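Local coordinates for glyoxylate-induced Protein (Pseudomonas aeruginosa, PDB 1SQ4), which is of unconfirmed function but is built as a double-barrelled cupin and may act as a ureidoglycine aminohydrolase, at residues Q146-V151 / V266-R271; Y117-P122 / H189-N194; K222-L227 / W231-A236. All coordinates share one frame; numbering follows the deposited sequence.

Contact 1 of 3, residues Q146-V151 / V266-R271; sequences QKVDGV and VNRHMR
R268 ties the two loops together by giving its NH2 to the main-chain carbonyl of Q146, with R268 NH2 and Q146 O 2.7 Å apart. The oxygen lies in the guanidinium plane and the nitrogen stands almost straight off the end of the carbonyl, although the bond is bent to 142° at the hydrogen. The aliphatic parts of the same two residues slide past each other in opposite directions, with Q146 CG 3.5 Å from R268 CD. The Q146 chain stays extended, CG anti to the backbone N (chi1 -177°), which carries its amide back along the R268 methylenes. That amide is turned 84° from the guanidinium, so the two flat groups do not stack. V148 adds its CG1 branch over one guanidinium face, off-centre and 3.6 Å from R268 NH2.

The next shell fixes the arginine. Bends at chi2 and chi3 fold its head back so that R268 NE, 2.7 Å from N267 O, and R268 NH1 both reach that oxygen, coming from the same side and well above the carbonyl plane. NH1 also bonds the carbonyl of M187, so main-chain oxygens engage all three nitrogens and hold the group's rotation. A thiocyanate ion, probably from the crystallisation liquor, sits about 3 Å from this side chain, consistent with a pull on anions. Across the contact, a type II turn from V148 to V151, closed by the bond from V151 N to V148 O, shapes the partner loop.

A second subunit packs here too, its Y71 hydroxyl bonding H269 ND1 and its F48 touching V151. The loop at 146-151 leads from strand 136-144 toward strand 157-160. The loop at 266-271 follows strand 258-265, so the contact fastens the ends of strands from two different sheets.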
# COMPACT_ATOMS: atom_id res chain seq x y z
N GLN A 146 8.93 -30.49 26.04
CA GLN A 146 9.74 -31.32 25.17
C GLN A 146 10.77 -32.08 25.99
O GLN A 146 11.70 -31.49 26.54
CB GLN A 146 10.42 -30.48 24.11
CG GLN A 146 11.22 -31.30 23.13
CD GLN A 146 11.66 -30.49 21.94
OE1 GLN A 146 12.39 -30.99 21.06
NE2 GLN A 146 11.22 -29.23 21.88
N LYS A 147 10.57 -33.39 26.07
CA LYS A 147 11.46 -34.27 26.82
C LYS A 147 12.71 -34.57 26.03
O LYS A 147 12.64 -34.87 24.84
CB LYS A 147 10.76 -35.59 27.13
CG LYS A 147 11.62 -36.59 27.90
CD LYS A 147 11.81 -36.13 29.34
CE LYS A 147 12.86 -36.97 30.06
NZ LYS A 147 14.19 -36.86 29.39
N VAL A 148 13.85 -34.49 26.69
CA VAL A 148 15.10 -34.83 26.05
C VAL A 148 15.83 -35.84 26.92
O VAL A 148 16.02 -35.63 28.12
CB VAL A 148 15.98 -33.57 25.79
CG1 VAL A 148 15.97 -32.66 27.00
CG2 VAL A 148 17.40 -34.00 25.45
N ASP A 149 16.20 -36.95 26.29
CA ASP A 149 16.91 -38.01 26.97
C ASP A 149 18.14 -37.53 27.67
O ASP A 149 18.97 -36.85 27.06
CB ASP A 149 17.32 -39.12 26.01
CG ASP A 149 16.22 -40.13 25.80
OD1 ASP A 149 16.54 -41.34 25.70
OD2 ASP A 149 15.04 -39.71 25.74
N GLY A 150 18.26 -37.91 28.93
CA GLY A 150 19.41 -37.52 29.72
C GLY A 150 19.08 -36.32 30.55
O GLY A 150 19.78 -36.00 31.51
N VAL A 151 18.02 -35.62 30.18
CA VAL A 151 17.64 -34.45 30.94
C VAL A 151 16.36 -34.75 31.68
O VAL A 151 15.36 -35.13 31.08
CB VAL A 151 17.45 -33.25 30.03
CG1 VAL A 151 17.12 -32.03 30.86
CG2 VAL A 151 18.72 -33.03 29.22
N VAL A 266 12.72 -22.25 24.71
CA VAL A 266 14.18 -22.25 24.60
C VAL A 266 14.86 -23.56 24.98
O VAL A 266 14.21 -24.55 25.31
CB VAL A 266 14.77 -21.16 25.50
CG1 VAL A 266 14.38 -19.78 24.99
CG2 VAL A 266 14.26 -21.36 26.92
N ASN A 267 16.19 -23.54 24.93
CA ASN A 267 17.03 -24.69 25.28
C ASN A 267 16.68 -25.97 24.55
O ASN A 267 16.86 -27.06 25.09
CB ASN A 267 16.98 -24.94 26.78
CG ASN A 267 17.32 -23.71 27.57
OD1 ASN A 267 18.01 -22.83 27.08
ND2 ASN A 267 16.85 -23.65 28.79
N ARG A 268 16.19 -25.85 23.33
CA ARG A 268 15.85 -27.05 22.57
C ARG A 268 16.17 -26.87 21.09
O ARG A 268 16.39 -25.75 20.64
CB ARG A 268 14.38 -27.36 22.78
CG ARG A 268 14.10 -28.83 22.94
CD ARG A 268 13.79 -29.26 24.40
NE ARG A 268 14.78 -28.81 25.36
CZ ARG A 268 14.75 -29.08 26.66
NH1 ARG A 268 15.70 -28.61 27.45
NH2 ARG A 268 13.79 -29.83 27.18
N HIS A 269 16.23 -27.96 20.34
CA HIS A 269 16.51 -27.88 18.91
C HIS A 269 15.30 -27.29 18.21
O HIS A 269 14.19 -27.34 18.76
CB HIS A 269 16.77 -29.26 18.30
CG HIS A 269 18.21 -29.67 18.26
ND1 HIS A 269 19.18 -28.93 17.62
CD2 HIS A 269 18.84 -30.74 18.79
CE1 HIS A 269 20.35 -29.53 17.75
NE2 HIS A 269 20.17 -30.64 18.45
N MSE A 270 15.49 -26.77 17.01
CA MSE A 270 14.40 -26.19 16.22
C MSE A 270 13.61 -27.32 15.55
O MSE A 270 14.19 -28.21 14.95
CB MSE A 270 14.95 -25.24 15.16
CG MSE A 270 15.59 -23.98 15.72
SE MSE A 270 14.33 -22.85 16.68
CE MSE A 270 14.75 -23.42 18.48
N ARG A 271 12.28 -27.27 15.65
CA ARG A 271 11.44 -28.30 15.05
C ARG A 271 11.57 -28.36 13.53
O ARG A 271 11.34 -27.37 12.85
CB ARG A 271 9.97 -28.12 15.44
CG ARG A 271 9.47 -26.67 15.48
CD ARG A 271 9.69 -25.98 16.85
NE ARG A 271 8.60 -26.25 17.80
CZ ARG A 271 8.40 -25.58 18.94
NH1 ARG A 271 7.38 -25.91 19.73
NH2 ARG A 271 9.21 -24.59 19.30

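Contact 2 of 3, residues Y117-P122 / H189-N194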
# COMPACT_ATOMS: atom_id res chain seq x y z
N TYR A 117 3.86 -16.49 41.40
CA TYR A 117 4.29 -17.22 40.21
C TYR A 117 4.41 -18.72 40.51
O TYR A 117 5.04 -19.12 41.48
CB TYR A 117 5.65 -16.66 39.76
CG TYR A 117 6.20 -17.14 38.43
CD1 TYR A 117 6.15 -16.32 37.30
CD2 TYR A 117 6.87 -18.35 38.32
CE1 TYR A 117 6.77 -16.68 36.11
CE2 TYR A 117 7.50 -18.73 37.14
CZ TYR A 117 7.45 -17.89 36.03
OH TYR A 117 8.12 -18.25 34.88
N ALA A 118 3.82 -19.54 39.66
CA ALA A 118 3.88 -20.98 39.87
C ALA A 118 4.18 -21.75 38.59
O ALA A 118 3.59 -21.48 37.55
CB ALA A 118 2.55 -21.46 40.47
N PHE A 119 5.12 -22.68 38.68
CA PHE A 119 5.50 -23.51 37.53
C PHE A 119 5.06 -24.94 37.79
O PHE A 119 5.43 -25.56 38.79
CB PHE A 119 7.01 -23.47 37.30
CG PHE A 119 7.47 -24.41 36.21
CD1 PHE A 119 8.05 -25.63 36.52
CD2 PHE A 119 7.24 -24.10 34.87
CE1 PHE A 119 8.38 -26.54 35.52
CE2 PHE A 119 7.58 -24.99 33.86
CZ PHE A 119 8.15 -26.21 34.19
N ILE A 120 4.26 -25.46 36.87
CA ILE A 120 3.74 -26.79 37.00
C ILE A 120 4.35 -27.62 35.91
O ILE A 120 4.21 -27.30 34.75
CB ILE A 120 2.23 -26.76 36.84
CG1 ILE A 120 1.64 -25.75 37.82
CG2 ILE A 120 1.63 -28.12 37.06
CD1 ILE A 120 0.15 -25.62 37.70
N PRO A 121 5.08 -28.68 36.27
CA PRO A 121 5.72 -29.57 35.29
C PRO A 121 4.71 -30.49 34.61
O PRO A 121 3.65 -30.78 35.15
CB PRO A 121 6.75 -30.34 36.13
CG PRO A 121 6.14 -30.34 37.50
CD PRO A 121 5.61 -28.93 37.62
N PRO A 122 5.03 -30.96 33.40
CA PRO A 122 4.13 -31.83 32.64
C PRO A 122 3.66 -33.06 33.38
O PRO A 122 4.45 -33.76 34.00
CB PRO A 122 4.95 -32.16 31.39
CG PRO A 122 6.34 -32.15 31.90
CD PRO A 122 6.39 -30.96 32.82
N HIS A 189 14.37 -26.89 31.74
CA HIS A 189 13.27 -26.06 31.29
C HIS A 189 13.38 -25.76 29.82
O HIS A 189 14.45 -25.40 29.33
CB HIS A 189 13.24 -24.73 32.02
CG HIS A 189 12.51 -24.78 33.31
ND1 HIS A 189 13.14 -25.01 34.51
CD2 HIS A 189 11.19 -24.70 33.60
CE1 HIS A 189 12.25 -25.07 35.48
NE2 HIS A 189 11.05 -24.88 34.94
N ASP A 190 12.26 -25.91 29.12
CA ASP A 190 12.24 -25.65 27.69
C ASP A 190 11.44 -24.39 27.39
O ASP A 190 11.10 -24.11 26.24
CB ASP A 190 11.69 -26.87 26.95
CG ASP A 190 10.21 -27.11 27.17
OD1 ASP A 190 9.65 -26.63 28.18
OD2 ASP A 190 9.60 -27.80 26.33
N MSE A 191 11.16 -23.61 28.42
CA MSE A 191 10.41 -22.38 28.25
C MSE A 191 10.66 -21.45 29.42
O MSE A 191 10.86 -21.88 30.55
CB MSE A 191 8.91 -22.66 28.17
CG MSE A 191 8.29 -22.98 29.52
SE MSE A 191 6.38 -22.75 29.47
CE MSE A 191 5.91 -23.52 31.19
N HIS A 192 10.64 -20.15 29.13
CA HIS A 192 10.83 -19.16 30.16
C HIS A 192 9.65 -18.21 30.11
O HIS A 192 9.14 -17.88 29.03
CB HIS A 192 12.12 -18.37 29.92
CG HIS A 192 13.38 -19.16 30.12
ND1 HIS A 192 14.58 -18.78 29.55
CD2 HIS A 192 13.65 -20.26 30.85
CE1 HIS A 192 15.53 -19.62 29.93
NE2 HIS A 192 15.00 -20.53 30.73
N VAL A 193 9.19 -17.81 31.28
CA VAL A 193 8.10 -16.85 31.41
C VAL A 193 8.67 -15.84 32.40
O VAL A 193 8.69 -16.09 33.60
CB VAL A 193 6.83 -17.51 32.01
CG1 VAL A 193 5.69 -16.50 32.05
CG2 VAL A 193 6.41 -18.71 31.18
N ASN A 194 9.17 -14.72 31.88
CA ASN A 194 9.75 -13.68 32.74
C ASN A 194 8.94 -12.40 32.63
O ASN A 194 7.90 -12.37 31.98
CB ASN A 194 11.19 -13.36 32.32
CG ASN A 194 12.01 -14.60 32.01
OD1 ASN A 194 12.14 -15.50 32.85
ND2 ASN A 194 12.59 -14.63 30.82
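The hydroxyl of Y117 donates to the main-chain carbonyl of V193, with Y117 OH and V193 O 2.6 Å apart. It arrives in the carbonyl plane, on a lone pair, and the oxygen in turn lies near the plane of the phenol ring, so the bond is made at the ring's outer edge. Y117 CG, anti to the backbone N (chi1 -172°), directs the ring toward V193, which it meets at a slant. The V193 side chain backs the same spot: its CB is 4.1 Å from Y117 CZ, a greasy contact beside the polar one. F181 stacks on the phenol ring.

Two residues further along the strand, F119 meets H189 coming from the opposite direction. The imidazole turns its edge to the phenyl face, an edge-to-face pair with ring centroids 4.3 Å apart and planes at 62°. NE2 of H189 leads, lying over the phenyl face but displaced toward its rim. The phenyl edge is used as well: M191, a selenomethionine, extends its chain until the terminal methyl comes near the ring plane, with M191 CE 3.5 Å from F119 CE2. One phenyl group is therefore held by an imidazole over a face and a methyl at its rim.

All five touching residues are buried, and their surroundings draw on both cupin modules. V193 also packs on V93 of strand 90-98 and I141 of strand 136-144, and on L261 and Y263 of strand 258-265. Strand 116-120 belongs to the six-stranded sheet and strand 191-198 to the eight-stranded one. Inward-facing aromatic and aliphatic groups joining two sheets in this way fit the bicupin fold, in which two cupin beta barrels share one chain.

Contact 3 of 3, residues K222-L227 / W231-A236; sequences KAVYRL and WVEVEA
Four backbone hydrogen bonds knit K222-L227 to W231-A236 as an antiparallel hairpin. A223 pairs with V234 and Y225 with V232 in hydrogen-bonded pairs, the shortest link running from V232 N to Y225 O at 2.7 Å. Alternating with these, the non-hydrogen-bonded pairs bring CA-H groups to the carbonyls, as where E233 CA lies 3.4 Å from A223 O.

Aromatic packing comes from W231. R226 lays its CD methylene over the five-membered ring, 3.4 Å from the ring centroid and 4° off the normal, a CH-pi contact. Its guanidinium is inclined at 36° to the indole; NH1 and the indole NE1 are both donors and do not bond. V224 crosses W231 at about a right angle, its CG1 3.4 Å from W231 CE3.

Aliphatic contacts continue around V232 and V234, on the face they share with Y225: L227 CD1 meets V232 CG2 at 3.7 Å, and Y225 CB faces V234. The Y225 hydroxyl leads away to Y260 and Q248.

At the K222 end, methylenes run beside E235 without charge contact. Backbone bonds set the register; V224 and W231 offer apolar surface to a neighbouring subunit, its Y251 packing on V224 and its W231 on W231 and E233.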
# COMPACT_ATOMS: atom_id res chain seq x y z
N LYS A 222 2.64 2.30 30.36
CA LYS A 222 2.33 2.67 28.99
C LYS A 222 3.67 3.00 28.34
O LYS A 222 4.64 3.32 29.03
CB LYS A 222 1.40 3.89 28.96
CG LYS A 222 0.08 3.69 29.72
CD LYS A 222 -1.11 4.48 29.12
CE LYS A 222 -1.00 6.00 29.29
NZ LYS A 222 0.05 6.62 28.43
N ALA A 223 3.72 2.93 27.02
CA ALA A 223 4.95 3.26 26.32
C ALA A 223 4.72 3.26 24.82
O ALA A 223 3.67 2.83 24.34
CB ALA A 223 6.04 2.26 26.68
N VAL A 224 5.69 3.78 24.09
CA VAL A 224 5.62 3.80 22.64
C VAL A 224 6.60 2.72 22.25
O VAL A 224 7.81 2.89 22.40
CB VAL A 224 6.06 5.16 22.06
CG1 VAL A 224 5.95 5.14 20.54
CG2 VAL A 224 5.20 6.26 22.63
N TYR A 225 6.07 1.60 21.79
CA TYR A 225 6.90 0.46 21.40
C TYR A 225 7.03 0.45 19.91
O TYR A 225 6.10 0.79 19.18
CB TYR A 225 6.24 -0.84 21.86
CG TYR A 225 7.18 -1.97 22.20
CD1 TYR A 225 7.83 -2.01 23.43
CD2 TYR A 225 7.38 -3.03 21.31
CE1 TYR A 225 8.64 -3.08 23.78
CE2 TYR A 225 8.20 -4.11 21.65
CZ TYR A 225 8.82 -4.12 22.89
OH TYR A 225 9.60 -5.18 23.25
N ARG A 226 8.19 0.04 19.44
CA ARG A 226 8.45 -0.03 18.02
C ARG A 226 8.48 -1.50 17.59
O ARG A 226 9.36 -2.25 17.98
CB ARG A 226 9.80 0.63 17.76
CG ARG A 226 10.32 0.52 16.34
CD ARG A 226 9.53 1.39 15.42
NE ARG A 226 10.15 1.52 14.10
CZ ARG A 226 11.27 2.19 13.86
NH1 ARG A 226 11.91 2.81 14.84
NH2 ARG A 226 11.74 2.26 12.62
N LEU A 227 7.49 -1.91 16.80
CA LEU A 227 7.45 -3.28 16.29
C LEU A 227 7.72 -3.21 14.80
O LEU A 227 6.88 -2.77 14.02
CB LEU A 227 6.07 -3.90 16.54
CG LEU A 227 5.63 -3.99 18.01
CD1 LEU A 227 4.12 -4.09 18.10
CD2 LEU A 227 6.30 -5.18 18.68
N TRP A 231 5.86 2.32 15.12
CA TRP A 231 5.71 2.70 16.52
C TRP A 231 4.24 2.61 16.91
O TRP A 231 3.36 3.11 16.20
CB TRP A 231 6.22 4.12 16.75
CG TRP A 231 7.70 4.30 16.61
CD1 TRP A 231 8.37 4.73 15.50
CD2 TRP A 231 8.70 4.13 17.63
NE1 TRP A 231 9.72 4.84 15.77
CE2 TRP A 231 9.94 4.48 17.06
CE3 TRP A 231 8.65 3.71 18.96
CZ2 TRP A 231 11.13 4.42 17.79
CZ3 TRP A 231 9.84 3.66 19.69
CH2 TRP A 231 11.06 4.01 19.10
N VAL A 232 3.97 1.97 18.04
CA VAL A 232 2.60 1.85 18.52
C VAL A 232 2.52 2.07 20.03
O VAL A 232 3.35 1.58 20.79
CB VAL A 232 1.97 0.46 18.14
CG1 VAL A 232 1.90 0.33 16.62
CG2 VAL A 232 2.78 -0.69 18.71
N GLU A 233 1.53 2.84 20.46
CA GLU A 233 1.36 3.07 21.88
C GLU A 233 0.72 1.83 22.47
O GLU A 233 -0.20 1.26 21.89
CB GLU A 233 0.44 4.27 22.12
CG GLU A 233 1.12 5.62 22.03
CD GLU A 233 0.21 6.76 22.46
OE1 GLU A 233 -0.75 7.07 21.73
OE2 GLU A 233 0.46 7.33 23.55
N VAL A 234 1.24 1.40 23.62
CA VAL A 234 0.69 0.23 24.30
C VAL A 234 0.57 0.54 25.78
O VAL A 234 1.34 1.32 26.32
CB VAL A 234 1.60 -0.99 24.12
CG1 VAL A 234 1.67 -1.38 22.64
CG2 VAL A 234 2.99 -0.69 24.67
N GLU A 235 -0.41 -0.07 26.44
CA GLU A 235 -0.62 0.15 27.87
C GLU A 235 -0.94 -1.17 28.55
O GLU A 235 -1.09 -2.19 27.88
CB GLU A 235 -1.76 1.14 28.08
CG GLU A 235 -3.07 0.66 27.47
CD GLU A 235 -4.23 1.59 27.75
OE1 GLU A 235 -5.35 1.27 27.30
OE2 GLU A 235 -4.02 2.63 28.41
N ALA A 236 -1.09 -1.15 29.87
CA ALA A 236 -1.39 -2.37 30.62
C ALA A 236 -2.64 -3.06 30.10
O ALA A 236 -3.69 -2.44 29.99
CB ALA A 236 -1.56 -2.05 32.09

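Contact 2 is the core of the set, wholly buried between sheets from the two cupin modules, whereas contacts 1 and 3 are only partly buried and meet neighbouring subunits. Contacts 1 and 2 adjoin: D190 accepts the backbone N of Q146 on OD2 and that of V266 on its carbonyl, so the polar loops are anchored to the start of strand 191-198. Contact 3 stands apart, its nearest atoms about 11 Å from contact 2, on the opposite side of the chain's centre. Chemistry follows place: an arginine gripping carbonyls joins loops, aromatic rings and one hydroxyl bridge sheets, and regular backbone pairing builds the local hairpin.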